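Local coordinates for DNA primase (Helicobacter pylori, PDB 4EHS), which makes the short RNA primers for DNA replication and, through its C-terminal domain, binds the DnaB helicase, at residues 30-35 / 88-93. Sequence-based numbering, arbitrary orientation.
Sequences LEFLEK and NLPLKK
The ring of F32, near the start of helix 30-43, lies against the loop 88-93 and meets three residues in a row with its outer end. Its CE1 stands 3.4 Å from the backbone oxygen N88 O, which sits at the ring edge, near the ring plane. The same CE1 touches L89 CD2 at 3.8 Å, the methyl approaching obliquely while the two side chains pass antiparallel. At the far tip, F32 CZ meets P90 CD at 4.0 Å, also at the edge of the phenyl ring, the side chains set roughly perpendicular. L89 CD2 serves two partners, for it rests 3.9 Å from K35 CB, one helical turn after F32. With CG anti to the backbone N (chi1 -176°), F32 extends its ring end to the loop; L89, with CG anti to its carbonyl carbon, turns its methyls toward the helix. K35 offers the loop only the root of its side chain: the chain bends at chi3 (-88°), and K35 NZ lies 4.0 Å from E31 OE2, a long and therefore weak salt bridge. Outward, L83 of helix 78-85 touches both K35 and L89, and L91 packs on L36, R39, Y40 and E43 farther along helix 30-43. K92 N donates a hydrogen bond to Y40 OH, so the loop follows this helix on its way to helix 96-117, within the helicase-binding domain. With 186 Å² buried, this is a small surface contact, mostly van der Waals in character, in which L89 is the buried residue; the slightly positive aromatic edge toward N88 O probably adds a weak electrostatic attraction.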
loop_
_atom_site.group_PDB
_atom_site.type_symbol
_atom_site.label_atom_id
_atom_site.label_comp_id
_atom_site.label_asym_id
_atom_site.label_seq_id
_atom_site.Cartn_x
_atom_site.Cartn_y
_atom_site.Cartn_z
ATOM N N LEU A 30 -7.014 -7.960 -19.498
ATOM C CA LEU A 30 -6.668 -7.004 -18.482
ATOM C C LEU A 30 -7.202 -5.624 -18.864
ATOM O O LEU A 30 -7.679 -4.885 -18.002
ATOM C CB LEU A 30 -5.148 -6.967 -18.250
ATOM C CG LEU A 30 -4.653 -6.068 -17.130
ATOM C CD1 LEU A 30 -5.129 -6.651 -15.828
ATOM C CD2 LEU A 30 -3.105 -5.938 -17.302
ATOM N N GLU A 31 -7.244 -5.304 -20.163
ATOM C CA GLU A 31 -7.626 -3.969 -20.571
ATOM C C GLU A 31 -9.125 -3.832 -20.250
ATOM O O GLU A 31 -9.548 -2.797 -19.686
ATOM C CB GLU A 31 -7.304 -3.699 -22.072
ATOM C CG GLU A 31 -8.009 -2.447 -22.551
ATOM C CD GLU A 31 -7.451 -1.893 -23.861
ATOM O OE1 GLU A 31 -6.440 -2.406 -24.362
ATOM O OE2 GLU A 31 -8.012 -0.917 -24.362
ATOM N N PHE A 32 -9.903 -4.890 -20.508
ATOM C CA PHE A 32 -11.320 -4.867 -20.180
ATOM C C PHE A 32 -11.504 -4.726 -18.650
ATOM O O PHE A 32 -12.329 -3.984 -18.155
ATOM C CB PHE A 32 -12.024 -6.160 -20.636
ATOM C CG PHE A 32 -13.563 -6.134 -20.389
ATOM C CD1 PHE A 32 -14.434 -5.539 -21.313
ATOM C CD2 PHE A 32 -14.082 -6.669 -19.215
ATOM C CE1 PHE A 32 -15.815 -5.534 -21.044
ATOM C CE2 PHE A 32 -15.460 -6.671 -18.939
ATOM C CZ PHE A 32 -16.306 -6.077 -19.865
ATOM N N LEU A 33 -10.755 -5.492 -17.907
ATOM C CA LEU A 33 -10.887 -5.409 -16.440
ATOM C C LEU A 33 -10.501 -4.020 -15.907
ATOM O O LEU A 33 -11.178 -3.518 -14.984
ATOM C CB LEU A 33 -9.954 -6.431 -15.768
ATOM C CG LEU A 33 -10.025 -6.539 -14.260
ATOM C CD1 LEU A 33 -11.464 -6.865 -13.815
ATOM C CD2 LEU A 33 -9.070 -7.654 -13.780
ATOM N N GLU A 34 -9.462 -3.395 -16.440
ATOM C CA GLU A 34 -9.089 -2.038 -15.967
ATOM C C GLU A 34 -10.204 -1.026 -16.280
ATOM O O GLU A 34 -10.556 -0.143 -15.455
ATOM C CB GLU A 34 -7.803 -1.587 -16.655
ATOM C CG GLU A 34 -6.597 -2.412 -16.140
ATOM C CD GLU A 34 -5.266 -1.868 -16.598
ATOM O OE1 GLU A 34 -5.231 -0.758 -17.156
ATOM O OE2 GLU A 34 -4.253 -2.595 -16.312
ATOM N N LYS A 35 -10.768 -1.180 -17.481
ATOM C CA LYS A 35 -11.911 -0.308 -17.858
ATOM C C LYS A 35 -13.078 -0.462 -16.923
ATOM O O LYS A 35 -13.742 0.545 -16.556
ATOM C CB LYS A 35 -12.380 -0.629 -19.324
ATOM C CG LYS A 35 -11.430 0.002 -20.323
ATOM C CD LYS A 35 -12.067 -0.123 -21.748
ATOM C CE LYS A 35 -11.698 -1.407 -22.379
ATOM N NZ LYS A 35 -11.940 -1.392 -23.894
ATOM N N ASN A 88 -20.356 -0.914 -23.427
ATOM C CA ASN A 88 -20.017 -2.341 -23.212
ATOM C C ASN A 88 -19.319 -2.694 -21.887
ATOM O O ASN A 88 -18.562 -3.667 -21.771
ATOM C CB ASN A 88 -19.226 -2.832 -24.432
ATOM C CG ASN A 88 -19.901 -2.410 -25.729
ATOM O OD1 ASN A 88 -19.343 -1.677 -26.555
ATOM N ND2 ASN A 88 -21.154 -2.776 -25.847
ATOM N N LEU A 89 -19.684 -1.978 -20.830
ATOM C CA LEU A 89 -19.096 -2.247 -19.531
ATOM C C LEU A 89 -20.209 -2.446 -18.532
ATOM O O LEU A 89 -20.684 -1.490 -17.926
ATOM C CB LEU A 89 -18.197 -1.075 -19.142
ATOM C CG LEU A 89 -17.026 -0.790 -20.069
ATOM C CD1 LEU A 89 -16.383 0.546 -19.711
ATOM C CD2 LEU A 89 -16.003 -1.935 -19.923
ATOM N N PRO A 90 -20.620 -3.679 -18.349
ATOM C CA PRO A 90 -21.805 -3.893 -17.552
ATOM C C PRO A 90 -21.521 -3.830 -16.028
ATOM O O PRO A 90 -20.854 -4.655 -15.498
ATOM C CB PRO A 90 -22.256 -5.281 -18.005
ATOM C CG PRO A 90 -20.954 -5.997 -18.254
ATOM C CD PRO A 90 -20.069 -4.943 -18.895
ATOM N N LEU A 91 -22.095 -2.859 -15.352
ATOM C CA LEU A 91 -21.921 -2.748 -13.893
ATOM C C LEU A 91 -23.082 -3.468 -13.199
ATOM O O LEU A 91 -24.183 -3.523 -13.731
ATOM C CB LEU A 91 -21.958 -1.270 -13.484
ATOM C CG LEU A 91 -20.948 -0.379 -14.205
ATOM C CD1 LEU A 91 -21.067 1.031 -13.623
ATOM C CD2 LEU A 91 -19.508 -0.876 -14.123
ATOM N N LYS A 92 -22.866 -3.967 -11.997
ATOM C CA LYS A 92 -23.956 -4.598 -11.254
ATOM C C LYS A 92 -23.863 -4.139 -9.823
ATOM O O LYS A 92 -22.746 -3.952 -9.259
ATOM C CB LYS A 92 -23.799 -6.127 -11.211
ATOM C CG LYS A 92 -23.265 -6.830 -12.448
ATOM C CD LYS A 92 -22.850 -8.242 -12.045
ATOM C CE LYS A 92 -21.559 -8.680 -12.733
ATOM N NZ LYS A 92 -21.341 -10.155 -12.623
ATOM N N LYS A 93 -25.034 -4.083 -9.168
ATOM C CA LYS A 93 -25.102 -3.864 -7.734
ATOM C C LYS A 93 -24.237 -4.948 -7.053
ATOM O O LYS A 93 -24.315 -6.132 -7.405
ATOM C CB LYS A 93 -26.565 -3.997 -7.301
ATOM C CG LYS A 93 -26.882 -3.848 -5.825
ATOM C CD LYS A 93 -28.381 -4.202 -5.671
ATOM C CE LYS A 93 -29.075 -3.318 -4.645
ATOM N NZ LYS A 93 -30.401 -3.850 -4.188
#